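Local coordinates for protein enoyl-CoA hydratase/isomerase (Mycobacterium abscessus, PDB 3QXZ) that probably acts as an enoyl-CoA hydratase or isomerase, adding water across or shifting the double bond of fatty acyl-CoA thioesters, at residues V17-L22 with V56-P61; V52-L57 with P100-V105; P62-G67 with A104-A109. All blocks are in the same frame, centred on the assembly; numbering follows the deposited sequence.

Interaction 1: V17-L22 with V56-P61; sequences VAVLTL and VLTGAP
Thr21 and Thr58 lie side by side on one face of a parallel strand pair, both pointing the same way. OG1 of Thr21 touches the methyl CG2 of Thr58 at 3.6 Å. OG1 of Thr58 is roughly anti to its backbone N (chi1 -157°), which leaves CG2 beside Thr21 OG1 and turns the hydroxyl to the next strand. CG2 of Thr21 lies against the backbone where strand 54-59 ends, 3.6 Å from Ala60 N. Further back on this face, CG1 of Val17 meets CG2 of Val56 at 4.0 Å. Leu20, Leu22 and Leu57 lie on the other face. CD1 of Leu57 packs on CB of Leu20 at 3.9 Å and also reaches CD2 of Leu22 at 4.1 Å. Five backbone hydrogen bonds lace the strands. They start with Val56 N to Ala18 O at 2.7 Å and end with Ala60 N to Leu22 O at 2.9 Å, beyond the last strand residue. The strands belong to a beta-alpha-beta crossover in the crotonase fold: strand 17-23, helix 33-48, strand 54-59. That helix packs on the leucine face, where Leu39 and Leu46 touch Leu20 and Tyr43 touches Leu57. Helix 186-203 lies on the valine face through Leu194 and Ala197. The buried hydroxyl of Thr58 is hydrogen-bonded to Ala104 O on the next strand, and Asn106 OD1 takes the backbone N of Gly59.

Interaction 2: V52-L57 with P100-V105; sequences VRVIVL and PVIAAV. With K (potassium ion), chain D; EDO (1,2-ethanediol), chain H.
Arg53, whose backbone O touches Pro100 CD at 3.4 Å, holds an ethanediol at the edge of its flat guanidinium, near the plane. NE of Arg53 donates to O2 of that molecule at 2.9 Å, in a bent bond of 134°. The Arg53 side chain is bent at chi2 and chi3, which brings NE to the ethanediol, and NH2 is hydrogen-bonded to Val204 O. The ethanediol probably comes from the crystallisation liquor and also bonds Pro206 O. Beyond Arg53 the strands pair in parallel. Ile55 N to Pro100 O is nearly straight at 174°, and Ile102 N, Leu57 N and Ala104 N take the oxygens of Ile55, Ile102 and Leu57 in turn. Apolar branches fill both faces. CG1 of Val54, anti to its backbone N (chi1 -177°), meets CD1 of Ile102 at 4.0 Å, and CG1 of Val56 meets CB of Ala104 at 4.0 Å. On the reverse face CB of Ile55 rests on CG2 of Val101 at 4.1 Å, and Tyr43 of helix 33-48 packs on both residues. Just before the strand, Val52 O binds a potassium ion at 2.6 Å. The backbone oxygens of Leu46, Asp47 and Asp49, OG1 of Thr99 and a water complete the site. The ion thus ties the end of helix 33-48 to the starts of two neighbouring strands in the central sheet of a crotonase fold.

Interaction 3: P62-G67 with A104-A109; sequences PAFCSG and AVNGHA
Phe64 and Val105 carry the apolar part. CG2 of Val105 makes a CH-pi contact over one face of the Phe64 ring, 4.2 Å from its centroid and 10° off the normal. CG1 of Val105 touches CB of Phe64 at 3.8 Å. CB of Ala109 approaches CD2 of Phe64 at 3.9 Å. Backbone bonds form a fork: His108 O accepts from both Phe64 N and Cys65 N at 2.9 Å. The Cys65 bond lies in the carbonyl plane; the Phe64 bond is more bent and tilted from it. The chain turns a corner at Phe64, which lets two successive N-H groups reach one oxygen. One N-H directly after 62-67 and another near the start of helix 112-117 probably form the oxyanion hole, as in crotonase relatives. Among side-chain bonds, Asn106 CG lies between the backbone N and the carbonyl carbon (chi1 56°), with ND2 donating to Ala63 O at 3.0 Å from above the carbonyl plane, 72° out of it. Its OD1 lies at the Phe64 ring edge and accepts from Gly59 N; the amide thereby links Gly59 at the strand end to Ala63 in the following loop. Gly67 N donates to SG of Cys65 at 3.5 Å. A water bridges Pro62 O and His108 N, lying over one face of the His108 imidazole; ND1 of that ring is bonded to Arg130 N.

How the interactions relate
Interactions 1 and 2 are neighbouring strand pairings of one sheet. They share Val56 and Leu57 in strand 54-59, and their centres are about 8 Å apart. A further backbone bond, Ala18 N to Val54 O at 2.9 Å, joins them near the potassium end. Interaction 3 lies past the C-terminal ends of strands 54-59 and 101-105, and shares Ala104 and Val105 with interaction 2. Its centre is about 10 Å from that of interaction 1 and about 15 Å from that of interaction 2. The Phe64 ring joins it to the sheet, with CE1 at 3.7 Å from Leu57 O. The potassium ion bound by Val52 O sits at the N-terminal end of these strands. The probable oxyanion-hole region lies beyond the other, next to interaction 3.

Interaction 1: V17-L22 with V56-P61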
ATOM      1  N   VAL A  17      10.330   2.709  28.636  1.00 14.32           N
ATOM      2  CA  VAL A  17       9.076   2.912  27.909  1.00 13.56           C
ATOM      3  C   VAL A  17       8.320   4.097  28.505  1.00 13.86           C
ATOM      4  O   VAL A  17       8.056   4.141  29.718  1.00 14.72           O
ATOM      5  CB  VAL A  17       8.208   1.623  27.881  1.00 12.59           C
ATOM      6  CG1 VAL A  17       6.849   1.881  27.192  1.00 13.59           C
ATOM      7  CG2 VAL A  17       8.972   0.469  27.213  1.00 14.58           C
ATOM      8  N   ALA A  18       8.000   5.074  27.654  1.00 12.96           N
ATOM      9  CA  ALA A  18       7.188   6.216  28.047  1.00 13.54           C
ATOM     10  C   ALA A  18       5.750   5.995  27.612  1.00 13.57           C
ATOM     11  O   ALA A  18       5.499   5.678  26.444  1.00 13.81           O
ATOM     12  CB  ALA A  18       7.731   7.519  27.438  1.00 13.44           C
ATOM     13  N   VAL A  19       4.811   6.151  28.533  1.00 13.80           N
ATOM     14  CA  VAL A  19       3.395   6.055  28.212  1.00 13.82           C
ATOM     15  C   VAL A  19       2.779   7.439  28.337  1.00 13.71           C
ATOM     16  O   VAL A  19       2.845   8.076  29.406  1.00 14.82           O
ATOM     17  CB  VAL A  19       2.641   5.037  29.131  1.00 13.72           C
ATOM     18  CG1 VAL A  19       1.171   4.958  28.734  1.00 15.31           C
ATOM     19  CG2 VAL A  19       3.283   3.661  29.040  1.00 15.36           C
ATOM     20  N   LEU A  20       2.206   7.918  27.231  1.00 12.79           N
ATOM     21  CA  LEU A  20       1.421   9.137  27.178  1.00 13.11           C
ATOM     22  C   LEU A  20      -0.052   8.792  27.139  1.00 13.41           C
ATOM     23  O   LEU A  20      -0.485   7.997  26.279  1.00 13.75           O
ATOM     24  CB  LEU A  20       1.786   9.950  25.943  1.00 12.66           C
ATOM     25  CG  LEU A  20       3.206  10.507  25.887  1.00 12.75           C
ATOM     26  CD1 LEU A  20       3.451  11.119  24.541  1.00 13.51           C
ATOM     27  CD2 LEU A  20       3.414  11.562  26.996  1.00 13.92           C
ATOM     28  N   THR A  21      -0.831   9.387  28.054  1.00 13.67           N
ATOM     29  CA  THR A  21      -2.257   9.118  28.126  1.00 13.84           C
ATOM     30  C   THR A  21      -3.064  10.382  27.892  1.00 14.48           C
ATOM     31  O   THR A  21      -2.847  11.398  28.570  1.00 14.91           O
ATOM     32  CB  THR A  21      -2.641   8.507  29.498  1.00 14.41           C
ATOM     33  OG1 THR A  21      -1.847   7.341  29.735  1.00 15.08           O
ATOM     34  CG2 THR A  21      -4.117   8.115  29.508  1.00 15.88           C
ATOM     35  N   LEU A  22      -3.986  10.309  26.934  1.00 14.01           N
ATOM     36  CA  LEU A  22      -4.927  11.391  26.649  1.00 14.61           C
ATOM     37  C   LEU A  22      -6.051  11.241  27.662  1.00 15.53           C
ATOM     38  O   LEU A  22      -6.779  10.257  27.643  1.00 14.97           O
ATOM     39  CB  LEU A  22      -5.460  11.288  25.213  1.00 14.20           C
ATOM     40  CG  LEU A  22      -4.406  11.176  24.107  1.00 14.01           C
ATOM     41  CD1 LEU A  22      -5.086  10.910  22.768  1.00 14.99           C
ATOM     42  CD2 LEU A  22      -3.536  12.407  24.023  1.00 15.51           C
ATOM     43  N   VAL A  56       4.537   4.895  23.991  1.00 10.44           N
ATOM     44  CA  VAL A  56       3.188   4.338  23.795  1.00 10.92           C
ATOM     45  C   VAL A  56       2.175   5.438  24.040  1.00 11.39           C
ATOM     46  O   VAL A  56       2.213   6.071  25.095  1.00 12.19           O
ATOM     47  CB  VAL A  56       2.932   3.130  24.732  1.00 11.02           C
ATOM     48  CG1 VAL A  56       1.492   2.604  24.592  1.00 12.17           C
ATOM     49  CG2 VAL A  56       3.935   2.013  24.437  1.00 11.11           C
ATOM     50  N   LEU A  57       1.302   5.681  23.062  1.00 10.28           N
ATOM     51  CA  LEU A  57       0.208   6.645  23.169  1.00 10.77           C
ATOM     52  C   LEU A  57      -1.118   5.921  23.383  1.00 11.12           C
ATOM     53  O   LEU A  57      -1.463   4.991  22.637  1.00 10.51           O
ATOM     54  CB  LEU A  57       0.148   7.502  21.900  1.00 10.71           C
ATOM     55  CG  LEU A  57      -0.933   8.590  21.880  1.00 10.33           C
ATOM     56  CD1 LEU A  57      -0.743   9.643  22.972  1.00 12.32           C
ATOM     57  CD2 LEU A  57      -0.922   9.235  20.489  1.00 12.05           C
ATOM     58  N   THR A  58      -1.869   6.336  24.406  1.00 10.91           N
ATOM     59  CA  THR A  58      -3.119   5.667  24.754  1.00 11.43           C
ATOM     60  C   THR A  58      -4.118   6.670  25.331  1.00 11.93           C
ATOM     61  O   THR A  58      -3.756   7.825  25.551  1.00 11.97           O
ATOM     62  CB  THR A  58      -2.844   4.469  25.695  1.00 11.81           C
ATOM     63  OG1 THR A  58      -3.914   3.532  25.614  1.00 11.87           O
ATOM     64  CG2 THR A  58      -2.599   4.910  27.140  1.00 12.94           C
ATOM     65  N   GLY A  59      -5.368   6.245  25.518  1.00 12.26           N
ATOM     66  CA  GLY A  59      -6.394   7.114  26.116  1.00 12.94           C
ATOM     67  C   GLY A  59      -6.948   6.585  27.422  1.00 14.07           C
ATOM     68  O   GLY A  59      -6.955   5.383  27.676  1.00 14.11           O
ATOM     69  N   ALA A  60      -7.440   7.500  28.255  1.00 15.15           N
ATOM     70  CA  ALA A  60      -8.145   7.091  29.475  1.00 16.76           C
ATOM     71  C   ALA A  60      -9.406   6.328  29.068  1.00 17.29           C
ATOM     72  O   ALA A  60     -10.208   6.843  28.301  1.00 17.48           O
ATOM     73  CB  ALA A  60      -8.512   8.313  30.307  1.00 17.90           C
ATOM     74  N   PRO A  61      -9.592   5.091  29.579  1.00 18.36           N
ATOM     75  CA  PRO A  61     -10.772   4.321  29.180  1.00 19.37           C
ATOM     76  C   PRO A  61     -12.077   5.083  29.450  1.00 20.06           C
ATOM     77  O   PRO A  61     -12.149   5.841  30.423  1.00 21.08           O
ATOM     78  CB  PRO A  61     -10.670   3.056  30.046  1.00 20.00           C
ATOM     79  CG  PRO A  61      -9.219   2.872  30.233  1.00 20.94           C
ATOM     80  CD  PRO A  61      -8.658   4.281  30.385  1.00 19.32           C
TER

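Interaction 2: V52-L57 with P100-V105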
ATOM      1  N   VAL A  52      14.618   6.892  26.884  1.00 15.42           N
ATOM      2  CA  VAL A  52      13.314   6.484  26.348  1.00 13.86           C
ATOM      3  C   VAL A  52      13.516   5.744  25.022  1.00 12.32           C
ATOM      4  O   VAL A  52      13.940   6.335  24.010  1.00 13.48           O
ATOM      5  CB  VAL A  52      12.348   7.666  26.183  1.00 14.15           C
ATOM      6  CG1 VAL A  52      11.044   7.212  25.491  1.00 12.96           C
ATOM      7  CG2 VAL A  52      12.009   8.309  27.548  1.00 14.40           C
ATOM      8  N   ARG A  53      13.233   4.451  25.049  1.00 11.17           N
ATOM      9  CA  ARG A  53      13.390   3.568  23.891  1.00 10.39           C
ATOM     10  C   ARG A  53      12.148   3.498  23.006  1.00 10.10           C
ATOM     11  O   ARG A  53      12.270   3.302  21.783  1.00 10.33           O
ATOM     12  CB  ARG A  53      13.775   2.152  24.341  1.00 10.76           C
ATOM     13  CG  ARG A  53      15.179   2.041  25.003  1.00 11.84           C
ATOM     14  CD  ARG A  53      16.343   2.423  24.075  1.00 12.55           C
ATOM     15  NE  ARG A  53      16.088   1.879  22.753  1.00 12.12           N
ATOM     16  CZ  ARG A  53      16.201   0.607  22.403  1.00 11.91           C
ATOM     17  NH1 ARG A  53      16.743  -0.318  23.212  1.00 13.08           N
ATOM     18  NH2 ARG A  53      15.809   0.263  21.184  1.00 12.26           N
ATOM     19  N   VAL A  54      10.974   3.645  23.615  1.00 10.50           N
ATOM     20  CA  VAL A  54       9.691   3.524  22.903  1.00 10.57           C
ATOM     21  C   VAL A  54       8.692   4.423  23.603  1.00 10.37           C
ATOM     22  O   VAL A  54       8.718   4.547  24.843  1.00 11.01           O
ATOM     23  CB  VAL A  54       9.127   2.062  22.935  1.00 10.38           C
ATOM     24  CG1 VAL A  54       7.838   1.941  22.127  1.00 11.40           C
ATOM     25  CG2 VAL A  54      10.131   1.057  22.454  1.00 12.44           C
ATOM     26  N   ILE A  55       7.803   5.017  22.806  1.00  9.74           N
ATOM     27  CA  ILE A  55       6.684   5.800  23.307  1.00  9.45           C
ATOM     28  C   ILE A  55       5.388   5.068  22.984  1.00  9.34           C
ATOM     29  O   ILE A  55       5.168   4.663  21.835  1.00  9.76           O
ATOM     30  CB  ILE A  55       6.660   7.199  22.665  1.00  9.89           C
ATOM     31  CG1 ILE A  55       7.947   7.965  22.984  1.00 10.73           C
ATOM     32  CG2 ILE A  55       5.410   7.982  23.098  1.00 11.74           C
ATOM     33  CD1 ILE A  55       8.280   9.102  21.998  1.00 13.48           C
ATOM     34  N   VAL A  56       4.537   4.895  23.991  1.00 10.44           N
ATOM     35  CA  VAL A  56       3.188   4.338  23.795  1.00 10.92           C
ATOM     36  C   VAL A  56       2.175   5.438  24.040  1.00 11.39           C
ATOM     37  O   VAL A  56       2.213   6.071  25.095  1.00 12.19           O
ATOM     38  CB  VAL A  56       2.932   3.130  24.732  1.00 11.02           C
ATOM     39  CG1 VAL A  56       1.492   2.604  24.592  1.00 12.17           C
ATOM     40  CG2 VAL A  56       3.935   2.013  24.437  1.00 11.11           C
ATOM     41  N   LEU A  57       1.302   5.681  23.062  1.00 10.28           N
ATOM     42  CA  LEU A  57       0.208   6.645  23.169  1.00 10.77           C
ATOM     43  C   LEU A  57      -1.118   5.921  23.383  1.00 11.12           C
ATOM     44  O   LEU A  57      -1.463   4.991  22.637  1.00 10.51           O
ATOM     45  CB  LEU A  57       0.148   7.502  21.900  1.00 10.71           C
ATOM     46  CG  LEU A  57      -0.933   8.590  21.880  1.00 10.33           C
ATOM     47  CD1 LEU A  57      -0.743   9.643  22.972  1.00 12.32           C
ATOM     48  CD2 LEU A  57      -0.922   9.235  20.489  1.00 12.05           C
ATOM     49  N   PRO A 100      10.584   4.823  18.264  1.00  8.06           N
ATOM     50  CA  PRO A 100       9.346   4.147  17.869  1.00  8.38           C
ATOM     51  C   PRO A 100       8.155   4.584  18.712  1.00  8.18           C
ATOM     52  O   PRO A 100       8.293   4.823  19.933  1.00  8.83           O
ATOM     53  CB  PRO A 100       9.663   2.668  18.124  1.00  8.73           C
ATOM     54  CG  PRO A 100      11.147   2.572  17.889  1.00  9.40           C
ATOM     55  CD  PRO A 100      11.674   3.854  18.509  1.00  8.36           C
ATOM     56  N   VAL A 101       7.001   4.695  18.047  1.00  7.48           N
ATOM     57  CA  VAL A 101       5.757   5.107  18.695  1.00  8.13           C
ATOM     58  C   VAL A 101       4.692   4.067  18.384  1.00  7.80           C
ATOM     59  O   VAL A 101       4.428   3.776  17.204  1.00  8.12           O
ATOM     60  CB  VAL A 101       5.305   6.502  18.195  1.00  7.59           C
ATOM     61  CG1 VAL A 101       3.936   6.857  18.775  1.00  9.13           C
ATOM     62  CG2 VAL A 101       6.328   7.576  18.612  1.00  9.80           C
ATOM     63  N   ILE A 102       4.087   3.509  19.432  1.00  7.95           N
ATOM     64  CA  ILE A 102       2.985   2.575  19.312  1.00  8.74           C
ATOM     65  C   ILE A 102       1.719   3.226  19.862  1.00  8.83           C
ATOM     66  O   ILE A 102       1.726   3.739  20.987  1.00 10.17           O
ATOM     67  CB  ILE A 102       3.264   1.295  20.134  1.00  9.48           C
ATOM     68  CG1 ILE A 102       4.555   0.604  19.668  1.00  9.82           C
ATOM     69  CG2 ILE A 102       2.053   0.326  20.071  1.00 10.54           C
ATOM     70  CD1 ILE A 102       5.045  -0.524  20.622  1.00 10.35           C
ATOM     71  N   ALA A 103       0.650   3.242  19.068  1.00  9.00           N
ATOM     72  CA  ALA A 103      -0.651   3.737  19.522  1.00  8.87           C
ATOM     73  C   ALA A 103      -1.478   2.569  20.018  1.00  8.82           C
ATOM     74  O   ALA A 103      -1.847   1.651  19.237  1.00  9.47           O
ATOM     75  CB  ALA A 103      -1.357   4.505  18.409  1.00  8.92           C
ATOM     76  N   ALA A 104      -1.712   2.574  21.327  1.00  9.41           N
ATOM     77  CA  ALA A 104      -2.584   1.602  21.981  1.00  9.89           C
ATOM     78  C   ALA A 104      -3.981   2.208  21.977  1.00  9.81           C
ATOM     79  O   ALA A 104      -4.371   2.950  22.893  1.00 10.46           O
ATOM     80  CB  ALA A 104      -2.081   1.316  23.414  1.00 11.58           C
ATOM     81  N   VAL A 105      -4.690   1.953  20.875  1.00  9.92           N
ATOM     82  CA  VAL A 105      -5.994   2.565  20.618  1.00 10.30           C
ATOM     83  C   VAL A 105      -7.047   1.726  21.342  1.00 10.95           C
ATOM     84  O   VAL A 105      -7.630   0.786  20.801  1.00 10.16           O
ATOM     85  CB  VAL A 105      -6.263   2.722  19.106  1.00  9.24           C
ATOM     86  CG1 VAL A 105      -7.550   3.458  18.877  1.00  9.85           C
ATOM     87  CG2 VAL A 105      -5.106   3.491  18.431  1.00 10.10           C
TER
HETATM   88  K     K D 262      14.389   8.720  22.934  1.00 12.72           K
HETATM   89  C1  EDO H 266      15.763   5.468  19.446  1.00 23.33           C
HETATM   90  O1  EDO H 266      15.524   4.188  18.860  1.00 23.42           O
HETATM   91  C2  EDO H 266      15.291   5.371  20.886  1.00 19.42           C
HETATM   92  O2  EDO H 266      16.176   4.530  21.665  1.00 17.59           O
HETATM   93  O   HOH W   1      16.881   8.195  21.965  1.00 22.97           O

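Interaction 3: P62-G67 with A104-A109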
ATOM      1  N   PRO A  62     -13.118   4.860  28.631  1.00 20.10           N
ATOM      2  CA  PRO A  62     -13.237   3.811  27.614  1.00 19.90           C
ATOM      3  C   PRO A  62     -12.796   4.208  26.200  1.00 19.18           C
ATOM      4  O   PRO A  62     -12.974   3.423  25.272  1.00 20.29           O
ATOM      5  CB  PRO A  62     -14.742   3.525  27.622  1.00 20.81           C
ATOM      6  CG  PRO A  62     -15.348   4.871  27.884  1.00 20.64           C
ATOM      7  CD  PRO A  62     -14.381   5.617  28.776  1.00 21.11           C
ATOM      8  N   ALA A  63     -12.248   5.405  26.023  1.00 17.93           N
ATOM      9  CA  ALA A  63     -11.969   5.885  24.672  1.00 15.86           C
ATOM     10  C   ALA A  63     -10.477   6.100  24.426  1.00 15.09           C
ATOM     11  O   ALA A  63      -9.684   6.208  25.371  1.00 14.34           O
ATOM     12  CB  ALA A  63     -12.736   7.167  24.427  1.00 16.61           C
ATOM     13  N   PHE A  64     -10.088   6.188  23.152  1.00 13.46           N
ATOM     14  CA  PHE A  64      -8.765   6.690  22.829  1.00 12.94           C
ATOM     15  C   PHE A  64      -8.846   8.216  22.735  1.00 11.91           C
ATOM     16  O   PHE A  64      -8.302   8.929  23.583  1.00 12.19           O
ATOM     17  CB  PHE A  64      -8.232   6.038  21.540  1.00 12.36           C
ATOM     18  CG  PHE A  64      -6.887   6.572  21.097  1.00 10.74           C
ATOM     19  CD1 PHE A  64      -5.700   6.135  21.710  1.00 10.93           C
ATOM     20  CD2 PHE A  64      -6.797   7.502  20.056  1.00 10.85           C
ATOM     21  CE1 PHE A  64      -4.458   6.620  21.302  1.00 10.80           C
ATOM     22  CE2 PHE A  64      -5.565   8.008  19.642  1.00 10.68           C
ATOM     23  CZ  PHE A  64      -4.379   7.552  20.259  1.00 10.21           C
ATOM     24  N   CYS A  65      -9.562   8.734  21.727  1.00 11.58           N
ATOM     25  CA  CYS A  65      -9.738  10.178  21.548  1.00 11.92           C
ATOM     26  C   CYS A  65     -10.928  10.409  20.636  1.00 12.36           C
ATOM     27  O   CYS A  65     -10.941   9.969  19.491  1.00 11.72           O
ATOM     28  CB  CYS A  65      -8.472  10.821  20.956  1.00 11.25           C
ATOM     29  SG  CYS A  65      -8.670  12.564  20.538  1.00 11.99           S
ATOM     30  N   SER A  66     -11.947  11.084  21.168  1.00 12.10           N
ATOM     31  CA  SER A  66     -13.191  11.327  20.439  1.00 12.84           C
ATOM     32  C   SER A  66     -13.073  12.438  19.389  1.00 12.84           C
ATOM     33  O   SER A  66     -14.044  12.728  18.701  1.00 13.82           O
ATOM     34  CB  SER A  66     -14.323  11.658  21.414  1.00 13.53           C
ATOM     35  OG  SER A  66     -13.988  12.829  22.152  1.00 15.68           O
ATOM     36  N   GLY A  67     -11.901  13.046  19.268  1.00 12.42           N
ATOM     37  CA  GLY A  67     -11.660  14.086  18.271  1.00 12.84           C
ATOM     38  C   GLY A  67     -12.165  15.460  18.673  1.00 13.79           C
ATOM     39  O   GLY A  67     -12.358  15.726  19.862  1.00 14.45           O
ATOM     40  N   ALA A 104      -1.712   2.574  21.327  1.00  9.41           N
ATOM     41  CA  ALA A 104      -2.584   1.602  21.981  1.00  9.89           C
ATOM     42  C   ALA A 104      -3.981   2.208  21.977  1.00  9.81           C
ATOM     43  O   ALA A 104      -4.371   2.950  22.893  1.00 10.46           O
ATOM     44  CB  ALA A 104      -2.081   1.316  23.414  1.00 11.58           C
ATOM     45  N   VAL A 105      -4.690   1.953  20.875  1.00  9.92           N
ATOM     46  CA  VAL A 105      -5.994   2.565  20.618  1.00 10.30           C
ATOM     47  C   VAL A 105      -7.047   1.726  21.342  1.00 10.95           C
ATOM     48  O   VAL A 105      -7.630   0.786  20.801  1.00 10.16           O
ATOM     49  CB  VAL A 105      -6.263   2.722  19.106  1.00  9.24           C
ATOM     50  CG1 VAL A 105      -7.550   3.458  18.877  1.00  9.85           C
ATOM     51  CG2 VAL A 105      -5.106   3.491  18.431  1.00 10.10           C
ATOM     52  N   ASN A 106      -7.222   2.064  22.617  1.00 10.97           N
ATOM     53  CA  ASN A 106      -8.000   1.263  23.566  1.00 11.76           C
ATOM     54  C   ASN A 106      -9.507   1.415  23.443  1.00 12.76           C
ATOM     55  O   ASN A 106     -10.256   0.767  24.168  1.00 13.01           O
ATOM     56  CB  ASN A 106      -7.582   1.624  24.993  1.00 12.28           C
ATOM     57  CG  ASN A 106      -7.718   3.093  25.257  1.00 12.98           C
ATOM     58  OD1 ASN A 106      -6.976   3.896  24.694  1.00 12.82           O
ATOM     59  ND2 ASN A 106      -8.724   3.485  26.076  1.00 13.34           N
ATOM     60  N   GLY A 107      -9.956   2.297  22.556  1.00 12.02           N
ATOM     61  CA  GLY A 107     -11.379   2.537  22.351  1.00 12.31           C
ATOM     62  C   GLY A 107     -11.566   3.595  21.286  1.00 12.19           C
ATOM     63  O   GLY A 107     -10.660   3.826  20.472  1.00 11.85           O
ATOM     64  N   HIS A 108     -12.721   4.255  21.287  1.00 11.48           N
ATOM     65  CA  HIS A 108     -13.117   5.150  20.187  1.00 11.47           C
ATOM     66  C   HIS A 108     -12.024   6.096  19.773  1.00 11.16           C
ATOM     67  O   HIS A 108     -11.391   6.738  20.615  1.00 11.69           O
ATOM     68  CB  HIS A 108     -14.335   5.987  20.585  1.00 12.62           C
ATOM     69  CG  HIS A 108     -15.442   5.184  21.189  1.00 14.85           C
ATOM     70  ND1 HIS A 108     -15.903   4.018  20.625  1.00 15.08           N
ATOM     71  CD2 HIS A 108     -16.174   5.380  22.313  1.00 19.60           C
ATOM     72  CE1 HIS A 108     -16.893   3.537  21.360  1.00 16.72           C
ATOM     73  NE2 HIS A 108     -17.071   4.344  22.392  1.00 19.04           N
ATOM     74  N   ALA A 109     -11.819   6.172  18.460  1.00 10.71           N
ATOM     75  CA  ALA A 109     -10.867   7.130  17.881  1.00 10.36           C
ATOM     76  C   ALA A 109     -11.540   7.740  16.658  1.00 10.57           C
ATOM     77  O   ALA A 109     -11.723   7.068  15.642  1.00 10.32           O
ATOM     78  CB  ALA A 109      -9.545   6.456  17.525  1.00 10.84           C
TER
HETATM   79  O   HOH W   2     -14.496   2.472  23.184  1.00 16.21           O